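Local coordinates for protein salmonella typhimurium DB7155 bacteriophage DET7 tailspike (PDB 2V5I) that is the phage's trimeric, beta-helical receptor-binding tailspike, which binds and probably hydrolyses the Salmonella O-antigen, at residues Ser294-Arg304 / Tyr313-Asn321. Numbering follows the deposited sequence.
Sequences SDPGMAPEPDR and YPFHQLPNN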
loop_
_atom_site.group_PDB
_atom_site.type_symbol
_atom_site.label_atom_id
_atom_site.label_comp_id
_atom_site.label_asym_id
_atom_site.label_seq_id
_atom_site.Cartn_x
_atom_site.Cartn_y
_atom_site.Cartn_z
ATOM N N SER A 294 -21.033 -13.891 -2.204
ATOM C CA SER A 294 -21.438 -15.202 -1.759
ATOM C C SER A 294 -22.812 -15.627 -2.305
ATOM O O SER A 294 -23.072 -16.813 -2.476
ATOM C CB SER A 294 -21.562 -15.163 -0.244
ATOM O OG SER A 294 -20.293 -14.986 0.385
ATOM N N ASP A 295 -23.709 -14.662 -2.488
ATOM C CA ASP A 295 -25.049 -14.943 -2.923
ATOM C C ASP A 295 -25.285 -14.511 -4.372
ATOM O O ASP A 295 -24.920 -13.395 -4.741
ATOM C CB ASP A 295 -26.088 -14.299 -1.953
ATOM C CG ASP A 295 -26.171 -14.959 -0.611
ATOM O OD1 ASP A 295 -26.184 -16.217 -0.495
ATOM O OD2 ASP A 295 -26.202 -14.188 0.421
ATOM N N PRO A 296 -25.929 -15.356 -5.181
ATOM C CA PRO A 296 -26.102 -14.997 -6.599
ATOM C C PRO A 296 -27.176 -13.954 -6.846
ATOM O O PRO A 296 -28.213 -13.930 -6.147
ATOM C CB PRO A 296 -26.554 -16.295 -7.247
ATOM C CG PRO A 296 -27.168 -17.046 -6.204
ATOM C CD PRO A 296 -26.537 -16.658 -4.869
ATOM N N GLY A 297 -26.934 -13.144 -7.859
ATOM C CA GLY A 297 -27.837 -12.057 -8.201
ATOM C C GLY A 297 -29.226 -12.544 -8.572
ATOM O O GLY A 297 -30.212 -11.983 -8.108
ATOM N N MET A 298 -29.325 -13.603 -9.369
ATOM C CA MET A 298 -30.656 -14.059 -9.839
ATOM C C MET A 298 -31.518 -14.776 -8.794
ATOM O O MET A 298 -32.712 -15.010 -9.030
ATOM C CB MET A 298 -30.535 -14.929 -11.111
ATOM C CG MET A 298 -31.735 -14.755 -12.151
ATOM S SD MET A 298 -31.748 -13.158 -12.983
ATOM C CE MET A 298 -31.049 -13.415 -14.608
ATOM N N ALA A 299 -30.929 -15.142 -7.658
ATOM C CA ALA A 299 -31.641 -15.726 -6.534
ATOM C C ALA A 299 -32.659 -16.805 -6.888
ATOM O O ALA A 299 -33.855 -16.700 -6.559
ATOM C CB ALA A 299 -32.315 -14.622 -5.707
ATOM N N PRO A 300 -32.186 -17.893 -7.495
ATOM C CA PRO A 300 -33.101 -18.940 -7.908
ATOM C C PRO A 300 -33.573 -19.911 -6.833
ATOM O O PRO A 300 -34.299 -20.851 -7.186
ATOM C CB PRO A 300 -32.282 -19.699 -8.935
ATOM C CG PRO A 300 -30.904 -19.638 -8.366
ATOM C CD PRO A 300 -30.786 -18.212 -7.826
ATOM N N GLU A 301 -33.144 -19.763 -5.572
ATOM C CA GLU A 301 -33.705 -20.568 -4.470
ATOM C C GLU A 301 -33.894 -19.662 -3.265
ATOM O O GLU A 301 -33.198 -18.669 -3.140
ATOM C CB GLU A 301 -32.833 -21.790 -4.087
ATOM C CG GLU A 301 -31.382 -21.596 -4.366
ATOM C CD GLU A 301 -30.445 -22.743 -4.001
ATOM O OE1 GLU A 301 -30.854 -23.905 -3.721
ATOM O OE2 GLU A 301 -29.232 -22.429 -3.975
ATOM N N PRO A 302 -34.845 -19.999 -2.407
ATOM C CA PRO A 302 -35.210 -19.122 -1.282
ATOM C C PRO A 302 -34.394 -19.305 -0.014
ATOM O O PRO A 302 -34.546 -18.505 0.929
ATOM C CB PRO A 302 -36.663 -19.528 -1.013
ATOM C CG PRO A 302 -36.711 -20.959 -1.319
ATOM C CD PRO A 302 -35.748 -21.168 -2.487
ATOM N N ASP A 303 -33.524 -20.314 0.013
ATOM C CA ASP A 303 -32.737 -20.627 1.188
ATOM C C ASP A 303 -31.308 -20.989 0.762
ATOM O O ASP A 303 -30.978 -20.820 -0.419
ATOM C CB ASP A 303 -33.406 -21.921 1.731
ATOM C CG ASP A 303 -33.415 -23.150 0.682
ATOM O OD1 ASP A 303 -33.529 -23.036 -0.585
ATOM O OD2 ASP A 303 -33.354 -24.306 1.156
ATOM N N ARG A 304 -30.502 -21.506 1.684
ATOM C CA ARG A 304 -29.132 -21.915 1.421
ATOM C C ARG A 304 -28.892 -23.307 1.943
ATOM O O ARG A 304 -28.379 -23.471 3.045
ATOM C CB ARG A 304 -28.176 -20.983 2.172
ATOM C CG ARG A 304 -28.283 -19.513 1.775
ATOM C CD ARG A 304 -27.066 -18.717 2.280
ATOM N NE ARG A 304 -27.168 -17.284 2.077
ATOM C CZ ARG A 304 -27.694 -16.435 2.973
ATOM N NH1 ARG A 304 -28.225 -16.906 4.078
ATOM N NH2 ARG A 304 -27.701 -15.128 2.775
ATOM N N TYR A 313 -29.249 -14.621 8.150
ATOM C CA TYR A 313 -28.622 -13.594 7.300
ATOM C C TYR A 313 -29.389 -13.546 5.995
ATOM O O TYR A 313 -29.320 -14.512 5.210
ATOM C CB TYR A 313 -27.172 -13.941 6.961
ATOM C CG TYR A 313 -26.265 -13.850 8.164
ATOM C CD1 TYR A 313 -25.864 -12.608 8.656
ATOM C CD2 TYR A 313 -25.903 -14.975 8.840
ATOM C CE1 TYR A 313 -25.050 -12.524 9.766
ATOM C CE2 TYR A 313 -25.122 -14.902 9.991
ATOM C CZ TYR A 313 -24.705 -13.670 10.435
ATOM O OH TYR A 313 -23.909 -13.609 11.556
ATOM N N PRO A 314 -30.057 -12.416 5.688
ATOM C CA PRO A 314 -30.663 -12.232 4.375
ATOM C C PRO A 314 -29.669 -12.357 3.208
ATOM O O PRO A 314 -28.438 -12.263 3.396
ATOM C CB PRO A 314 -31.210 -10.805 4.413
ATOM C CG PRO A 314 -31.334 -10.480 5.859
ATOM C CD PRO A 314 -30.279 -11.243 6.549
ATOM N N PHE A 315 -30.188 -12.572 2.018
ATOM C CA PHE A 315 -29.341 -12.661 0.854
ATOM C C PHE A 315 -28.505 -11.366 0.726
ATOM O O PHE A 315 -28.993 -10.256 0.978
ATOM C CB PHE A 315 -30.113 -12.924 -0.441
ATOM C CG PHE A 315 -30.665 -14.331 -0.552
ATOM C CD1 PHE A 315 -29.862 -15.435 -0.325
ATOM C CD2 PHE A 315 -31.974 -14.542 -0.941
ATOM C CE1 PHE A 315 -30.340 -16.734 -0.460
ATOM C CE2 PHE A 315 -32.484 -15.883 -1.078
ATOM C CZ PHE A 315 -31.684 -16.942 -0.853
ATOM N N HIS A 316 -27.219 -11.581 0.439
ATOM C CA HIS A 316 -26.222 -10.532 0.294
ATOM C C HIS A 316 -25.698 -10.012 1.652
ATOM O O HIS A 316 -24.963 -9.035 1.681
ATOM C CB HIS A 316 -26.664 -9.403 -0.642
ATOM C CG HIS A 316 -26.978 -9.876 -2.029
ATOM N ND1 HIS A 316 -26.062 -10.516 -2.833
ATOM C CD2 HIS A 316 -28.122 -9.799 -2.743
ATOM C CE1 HIS A 316 -26.635 -10.807 -3.993
ATOM N NE2 HIS A 316 -27.892 -10.383 -3.963
ATOM N N GLN A 317 -26.083 -10.670 2.743
ATOM C CA GLN A 317 -25.669 -10.245 4.098
ATOM C C GLN A 317 -24.829 -11.305 4.864
ATOM O O GLN A 317 -24.695 -11.213 6.076
ATOM C CB GLN A 317 -26.887 -9.769 4.922
ATOM C CG GLN A 317 -27.603 -8.644 4.219
ATOM C CD GLN A 317 -28.565 -7.900 5.098
ATOM O OE1 GLN A 317 -28.425 -7.880 6.317
ATOM N NE2 GLN A 317 -29.562 -7.278 4.473
ATOM N N LEU A 318 -24.282 -12.310 4.186
ATOM C CA LEU A 318 -23.449 -13.292 4.883
ATOM C C LEU A 318 -22.182 -12.669 5.454
ATOM O O LEU A 318 -21.604 -11.769 4.831
ATOM C CB LEU A 318 -23.082 -14.463 3.997
ATOM C CG LEU A 318 -24.234 -15.438 3.669
ATOM C CD1 LEU A 318 -23.766 -16.360 2.529
ATOM C CD2 LEU A 318 -24.721 -16.229 4.858
ATOM N N PRO A 319 -21.757 -13.151 6.627
ATOM C CA PRO A 319 -20.462 -12.693 7.218
ATOM C C PRO A 319 -19.263 -13.395 6.600
ATOM O O PRO A 319 -18.570 -14.205 7.232
ATOM C CB PRO A 319 -20.651 -13.037 8.685
ATOM C CG PRO A 319 -21.404 -14.279 8.640
ATOM C CD PRO A 319 -22.417 -14.122 7.515
ATOM N N ASN A 320 -19.041 -13.118 5.306
ATOM C CA ASN A 320 -18.037 -13.842 4.551
ATOM C C ASN A 320 -16.644 -13.569 5.017
ATOM O O ASN A 320 -15.779 -14.428 4.925
ATOM C CB ASN A 320 -18.247 -13.739 3.029
ATOM C CG ASN A 320 -18.640 -12.345 2.552
ATOM O OD1 ASN A 320 -18.324 -11.356 3.173
ATOM N ND2 ASN A 320 -19.366 -12.281 1.425
ATOM N N ASN A 321 -16.431 -12.344 5.496
ATOM C CA ASN A 321 -15.203 -11.956 6.182
ATOM C C ASN A 321 -13.895 -12.288 5.475
ATOM O O ASN A 321 -12.907 -12.747 6.129
ATOM C CB ASN A 321 -15.174 -12.567 7.594
ATOM C CG ASN A 321 -14.244 -11.766 8.548
ATOM O OD1 ASN A 321 -13.964 -10.561 8.327
ATOM N ND2 ASN A 321 -13.700 -12.450 9.525
HETATM O O HOH W 1 -23.942 -12.715 1.248
HETATM O O HOH W 2 -30.191 -10.651 -5.847
#
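Arg304 reaches the backbone of 313-321 end-on, with NH1 2.9 Å and NH2 3.0 Å from the carbonyl oxygen O of Tyr313. The NH1 donor lies in the carbonyl plane, whereas NH2 comes in above it and also makes a weak bond to Pro314 O. Along the adjoining edge the same guanidinium meets the Asp295 carboxylate side-on, NE to OD1 at 3.0 Å and NH2 to OD2 at 2.9 Å, so in-plane bonds on two adjoining edges should fix its rotation. Leu318 CD2 sits over the centre of one face, 3.5 Å from Arg304 CZ, and Phe315 CE1 lies over the opposite face, its ring steeply inclined (79°) to the guanidinium. Both segments belong to the long loop joining strands 290-291 and 323-330, an excursion from the parallel beta-helix of this P22-type tailspike. Within it, the type II turn from Pro314 to Gln317 presents the His316 N-H to Asp295 OD2 (2.8 Å, nearly straight) on the anti side, leaving the syn side to Arg304. A water bridges this oxygen to Leu318 N, and Arg271 forms a second salt bridge with OD1. With CG anti to its carbonyl carbon (chi1 -72°), Phe315 sends its ring toward 294-304, where CZ comes within 3.2 Å of Glu301 O. Farther along, Asn320 ND2 donates in its amide plane to Ser294 OG (3.0 Å) and also bonds the Asp340 backbone carbonyl.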